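Local atomic coordinates of Thiol:disulfide interchange protein (Klebsiella pneumoniae, PDB entry 6DXN), a protein that probably acts as a periplasmic thiol-disulfide oxidoreductase of the DsbA type, exchanging disulfide bonds with other proteins. Residues F29-E41 with V90-R102. Sequence-based numbering, arbitrary orientation.
Sequences FSFYCGPCYAFAE and VEKLLFEGLQVKR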
loop_
_atom_site.group_PDB
_atom_site.type_symbol
_atom_site.label_atom_id
_atom_site.label_comp_id
_atom_site.label_asym_id
_atom_site.label_seq_id
_atom_site.Cartn_x
_atom_site.Cartn_y
_atom_site.Cartn_z
ATOM N N PHE A 29 0.215 -0.752 -4.152
ATOM C CA PHE A 29 1.568 -0.328 -4.373
ATOM C C PHE A 29 2.425 -1.499 -4.866
ATOM O O PHE A 29 2.000 -2.653 -4.869
ATOM C CB PHE A 29 2.142 0.234 -3.067
ATOM C CG PHE A 29 2.595 -0.815 -2.086
ATOM C CD1 PHE A 29 1.684 -1.497 -1.291
ATOM C CD2 PHE A 29 3.940 -1.131 -1.969
ATOM C CE1 PHE A 29 2.111 -2.472 -0.403
ATOM C CE2 PHE A 29 4.367 -2.099 -1.076
ATOM C CZ PHE A 29 3.451 -2.766 -0.292
ATOM N N SER A 30 3.645 -1.157 -5.279
ATOM C CA SER A 30 4.620 -2.116 -5.717
ATOM C C SER A 30 5.974 -1.687 -5.156
ATOM O O SER A 30 6.329 -0.502 -5.211
ATOM C CB SER A 30 4.653 -2.230 -7.220
ATOM O OG SER A 30 5.704 -3.079 -7.624
ATOM N N PHE A 31 6.714 -2.650 -4.606
ATOM C CA PHE A 31 8.012 -2.325 -4.078
ATOM C C PHE A 31 8.968 -1.906 -5.208
ATOM O O PHE A 31 10.029 -1.412 -4.919
ATOM C CB PHE A 31 8.588 -3.483 -3.264
ATOM C CG PHE A 31 8.009 -3.647 -1.885
ATOM C CD1 PHE A 31 8.383 -2.787 -0.865
ATOM C CD2 PHE A 31 7.132 -4.680 -1.591
ATOM C CE1 PHE A 31 7.877 -2.946 0.414
ATOM C CE2 PHE A 31 6.626 -4.835 -0.312
ATOM C CZ PHE A 31 6.986 -3.963 0.685
ATOM N N TYR A 32 8.580 -2.135 -6.473
ATOM C CA TYR A 32 9.393 -1.759 -7.664
ATOM C C TYR A 32 9.107 -0.319 -8.116
ATOM O O TYR A 32 9.879 0.265 -8.892
ATOM C CB TYR A 32 9.036 -2.600 -8.895
ATOM C CG TYR A 32 9.522 -4.024 -8.967
ATOM C CD1 TYR A 32 8.777 -5.069 -8.438
ATOM C CD2 TYR A 32 10.690 -4.343 -9.645
ATOM C CE1 TYR A 32 9.203 -6.384 -8.538
ATOM C CE2 TYR A 32 11.130 -5.654 -9.754
ATOM C CZ TYR A 32 10.381 -6.678 -9.200
ATOM O OH TYR A 32 10.808 -7.972 -9.297
ATOM N N CYS A 33 7.977 0.229 -7.661
ATOM C CA CYS A 33 7.481 1.555 -8.075
ATOM C C CYS A 33 8.179 2.692 -7.312
ATOM O O CYS A 33 8.101 2.765 -6.090
ATOM C CB CYS A 33 5.972 1.606 -7.854
ATOM S SG CYS A 33 5.173 3.122 -8.437
ATOM N N GLY A 34 8.850 3.584 -8.054
ATOM C CA GLY A 34 9.573 4.718 -7.459
ATOM C C GLY A 34 8.661 5.588 -6.594
ATOM O O GLY A 34 8.942 5.818 -5.418
ATOM N N PRO A 35 7.558 6.127 -7.160
ATOM C CA PRO A 35 6.608 6.940 -6.396
ATOM C C PRO A 35 6.041 6.190 -5.182
ATOM O O PRO A 35 5.710 6.812 -4.181
ATOM C CB PRO A 35 5.513 7.275 -7.416
ATOM C CG PRO A 35 6.230 7.189 -8.748
ATOM C CD PRO A 35 7.199 6.033 -8.581
ATOM N N CYS A 36 5.935 4.860 -5.285
ATOM C CA CYS A 36 5.446 4.068 -4.148
ATOM C C CYS A 36 6.438 4.204 -2.993
ATOM O O CYS A 36 6.056 4.290 -1.846
ATOM C CB CYS A 36 5.243 2.596 -4.498
ATOM S SG CYS A 36 3.748 2.286 -5.477
ATOM N N TYR A 37 7.728 4.201 -3.336
ATOM C CA TYR A 37 8.787 4.340 -2.350
ATOM C C TYR A 37 8.722 5.745 -1.734
ATOM O O TYR A 37 8.757 5.879 -0.500
ATOM C CB TYR A 37 10.135 4.028 -3.008
ATOM C CG TYR A 37 11.348 4.069 -2.116
ATOM C CD1 TYR A 37 11.266 3.794 -0.763
ATOM C CD2 TYR A 37 12.608 4.257 -2.663
ATOM C CE1 TYR A 37 12.396 3.784 0.041
ATOM C CE2 TYR A 37 13.746 4.246 -1.878
ATOM C CZ TYR A 37 13.642 4.001 -0.521
ATOM O OH TYR A 37 14.764 3.986 0.250
ATOM N N ALA A 38 8.597 6.767 -2.595
ATOM C CA ALA A 38 8.552 8.177 -2.148
ATOM C C ALA A 38 7.357 8.402 -1.201
ATOM O O ALA A 38 7.469 9.116 -0.193
ATOM C CB ALA A 38 8.502 9.097 -3.350
ATOM N N PHE A 39 6.231 7.757 -1.506
ATOM C CA PHE A 39 5.016 7.878 -0.681
ATOM C C PHE A 39 5.233 7.300 0.727
ATOM O O PHE A 39 4.650 7.788 1.705
ATOM C CB PHE A 39 3.841 7.229 -1.412
ATOM C CG PHE A 39 3.115 8.173 -2.329
ATOM C CD1 PHE A 39 3.807 8.982 -3.218
ATOM C CD2 PHE A 39 1.731 8.242 -2.315
ATOM C CE1 PHE A 39 3.131 9.871 -4.041
ATOM C CE2 PHE A 39 1.060 9.115 -3.158
ATOM C CZ PHE A 39 1.762 9.923 -4.020
ATOM N N ALA A 40 6.096 6.289 0.834
ATOM C CA ALA A 40 6.332 5.647 2.116
ATOM C C ALA A 40 7.563 6.204 2.840
ATOM O O ALA A 40 7.649 6.041 4.055
ATOM C CB ALA A 40 6.487 4.159 1.912
ATOM N N GLU A 41 8.487 6.870 2.122
ATOM C CA GLU A 41 9.769 7.262 2.755
ATOM C C GLU A 41 10.202 8.711 2.462
ATOM O O GLU A 41 10.875 9.310 3.308
ATOM C CB GLU A 41 10.841 6.257 2.299
ATOM C CG GLU A 41 12.229 6.480 2.890
ATOM C CD GLU A 41 13.085 7.552 2.227
ATOM O OE1 GLU A 41 12.859 7.844 1.036
ATOM O OE2 GLU A 41 13.969 8.105 2.909
ATOM N N VAL A 90 10.223 -3.821 7.781
ATOM C CA VAL A 90 10.646 -4.482 6.540
ATOM C C VAL A 90 10.278 -3.646 5.305
ATOM O O VAL A 90 10.912 -3.806 4.254
ATOM C CB VAL A 90 10.055 -5.901 6.423
ATOM C CG1 VAL A 90 8.571 -5.860 6.111
ATOM C CG2 VAL A 90 10.783 -6.744 5.383
ATOM N N GLU A 91 9.282 -2.759 5.429
ATOM C CA GLU A 91 8.839 -1.999 4.268
ATOM C C GLU A 91 10.022 -1.249 3.618
ATOM O O GLU A 91 10.292 -1.422 2.430
ATOM C CB GLU A 91 7.691 -1.040 4.620
ATOM C CG GLU A 91 7.043 -0.452 3.378
ATOM C CD GLU A 91 5.944 0.586 3.565
ATOM O OE1 GLU A 91 5.521 0.818 4.712
ATOM O OE2 GLU A 91 5.539 1.181 2.551
ATOM N N LYS A 92 10.724 -0.416 4.394
ATOM C CA LYS A 92 11.823 0.415 3.832
ATOM C C LYS A 92 12.973 -0.447 3.298
ATOM O O LYS A 92 13.644 -0.048 2.340
ATOM C CB LYS A 92 12.348 1.408 4.878
ATOM C CG LYS A 92 11.360 2.489 5.298
ATOM C CD LYS A 92 11.900 3.449 6.349
ATOM C CE LYS A 92 10.856 4.404 6.901
ATOM N NZ LYS A 92 10.234 5.236 5.841
ATOM N N LEU A 93 13.184 -1.616 3.908
ATOM C CA LEU A 93 14.272 -2.532 3.544
ATOM C C LEU A 93 13.996 -3.219 2.197
ATOM O O LEU A 93 14.955 -3.557 1.475
ATOM C CB LEU A 93 14.453 -3.554 4.668
ATOM C CG LEU A 93 14.741 -2.958 6.047
ATOM C CD1 LEU A 93 14.726 -4.040 7.114
ATOM C CD2 LEU A 93 16.065 -2.208 6.061
ATOM N N LEU A 94 12.714 -3.416 1.859
ATOM C CA LEU A 94 12.351 -4.043 0.574
ATOM C C LEU A 94 12.475 -3.008 -0.549
ATOM O O LEU A 94 12.929 -3.345 -1.638
ATOM C CB LEU A 94 10.945 -4.650 0.648
ATOM C CG LEU A 94 10.821 -5.923 1.486
ATOM C CD1 LEU A 94 9.367 -6.265 1.756
ATOM C CD2 LEU A 94 11.526 -7.090 0.811
ATOM N N PHE A 95 12.051 -1.761 -0.277
ATOM C CA PHE A 95 12.180 -0.690 -1.238
ATOM C C PHE A 95 13.669 -0.447 -1.528
ATOM O O PHE A 95 14.053 -0.268 -2.676
ATOM C CB PHE A 95 11.552 0.615 -0.747
ATOM C CG PHE A 95 10.053 0.723 -0.890
ATOM C CD1 PHE A 95 9.475 0.865 -2.142
ATOM C CD2 PHE A 95 9.230 0.762 0.224
ATOM C CE1 PHE A 95 8.101 0.998 -2.283
ATOM C CE2 PHE A 95 7.859 0.904 0.083
ATOM C CZ PHE A 95 7.296 1.006 -1.169
ATOM N N GLU A 96 14.484 -0.414 -0.469
ATOM C CA GLU A 96 15.932 -0.219 -0.633
ATOM C C GLU A 96 16.507 -1.411 -1.417
ATOM O O GLU A 96 17.201 -1.225 -2.415
ATOM C CB GLU A 96 16.622 -0.039 0.720
ATOM C CG GLU A 96 16.257 1.258 1.434
ATOM C CD GLU A 96 16.906 1.457 2.791
ATOM O OE1 GLU A 96 17.836 0.677 3.131
ATOM O OE2 GLU A 96 16.490 2.400 3.510
ATOM N N GLY A 97 16.165 -2.629 -0.982
ATOM C CA GLY A 97 16.664 -3.871 -1.619
ATOM C C GLY A 97 16.331 -3.961 -3.104
ATOM O O GLY A 97 16.980 -4.711 -3.857
ATOM N N LEU A 98 15.339 -3.178 -3.543
ATOM C CA LEU A 98 14.887 -3.214 -4.928
ATOM C C LEU A 98 15.259 -1.951 -5.710
ATOM O O LEU A 98 15.623 -2.055 -6.899
ATOM C CB LEU A 98 13.368 -3.421 -4.940
ATOM C CG LEU A 98 12.914 -4.842 -4.626
ATOM C CD1 LEU A 98 11.487 -4.878 -4.126
ATOM C CD2 LEU A 98 13.088 -5.737 -5.841
ATOM N N GLN A 99 15.245 -0.787 -5.052
ATOM C CA GLN A 99 15.415 0.463 -5.783
ATOM C C GLN A 99 16.685 1.236 -5.409
ATOM O O GLN A 99 17.063 2.165 -6.133
ATOM C CB GLN A 99 14.197 1.352 -5.536
ATOM C CG GLN A 99 12.886 0.669 -5.883
ATOM C CD GLN A 99 11.750 1.659 -5.925
ATOM O OE1 GLN A 99 11.893 2.770 -6.432
ATOM N NE2 GLN A 99 10.599 1.249 -5.418
ATOM N N VAL A 100 17.314 0.874 -4.292
ATOM C CA VAL A 100 18.515 1.539 -3.839
ATOM C C VAL A 100 19.718 0.619 -4.117
ATOM O O VAL A 100 20.565 0.920 -4.957
ATOM C CB VAL A 100 18.386 1.924 -2.350
ATOM C CG1 VAL A 100 19.655 2.549 -1.805
ATOM C CG2 VAL A 100 17.189 2.854 -2.105
ATOM N N LYS A 101 19.749 -0.539 -3.456
ATOM C CA LYS A 101 20.875 -1.449 -3.578
ATOM C C LYS A 101 20.655 -2.480 -4.688
ATOM O O LYS A 101 21.609 -3.113 -5.125
ATOM C CB LYS A 101 21.110 -2.143 -2.238
ATOM C CG LYS A 101 21.142 -1.197 -1.050
ATOM C CD LYS A 101 21.725 -1.782 0.215
ATOM C CE LYS A 101 20.925 -2.922 0.797
ATOM N NZ LYS A 101 21.569 -3.437 2.030
ATOM N N ARG A 102 19.403 -2.601 -5.146
ATOM C CA ARG A 102 18.969 -3.604 -6.125
ATOM C C ARG A 102 19.754 -4.904 -5.909
ATOM O O ARG A 102 20.312 -5.476 -6.847
ATOM C CB ARG A 102 19.050 -3.104 -7.571
ATOM C CG ARG A 102 18.458 -4.095 -8.567
ATOM C CD ARG A 102 18.086 -3.554 -9.936
ATOM N NE ARG A 102 19.113 -2.737 -10.560
ATOM C CZ ARG A 102 19.107 -2.357 -11.834
ATOM N NH1 ARG A 102 18.176 -2.801 -12.662
ATOM N NH2 ARG A 102 20.036 -1.528 -12.273
#
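Phe95 reaches from helix 90-99 into the bend where 29-41 turns into helix 34-41, and it illustrates how one aromatic ring can be contacted on both faces. With CG anti to its own carbonyl carbon (chi1 -80°), the side chain leaves its helix toward the CxxC motif. CB lies over one face of the Tyr37 ring. Farther out, CD1 and CE1 run beneath Tyr37 CA, a CH-pi contact; the Tyr37 and Phe95 rings are nearly parallel but slid so far apart that they barely overlap. Across the opposite face, Phe31 brings its edge down with CD1 over the ring centre, the planes 59° apart. At the tip, CZ meets Cys36 O at 3.6 Å and Phe29 CD2 at 4.1 Å, while CE2 touches Ala40 CB.

Leu94 CB and CD1 lie over one face of the Phe31 ring, and Phe29 CE2 over the opposite one. Beside this apolar core, the Gln99 amide donates through NE2 to Phe31 O (2.8 Å) and Cys33 O (3.0 Å), standing above both carbonyl planes. Cys33 O also accepts from Tyr37 N, so the turn entering the helix is tied to helix 90-99. No disulfide joins Cys33 and Cys36 in this structure, and Cys33 is the N-cap.

Glu91 passes Ala40 to form a salt bridge with Lys61. The contact thus joins the helix that begins at the CxxC pair, the predicted redox-active site, following strand 25-29 between strands 154-157 and 60-63, to the inserted helical region characteristic of DsbA, with helices 71-83 and 107-115 packed against helix 87-99.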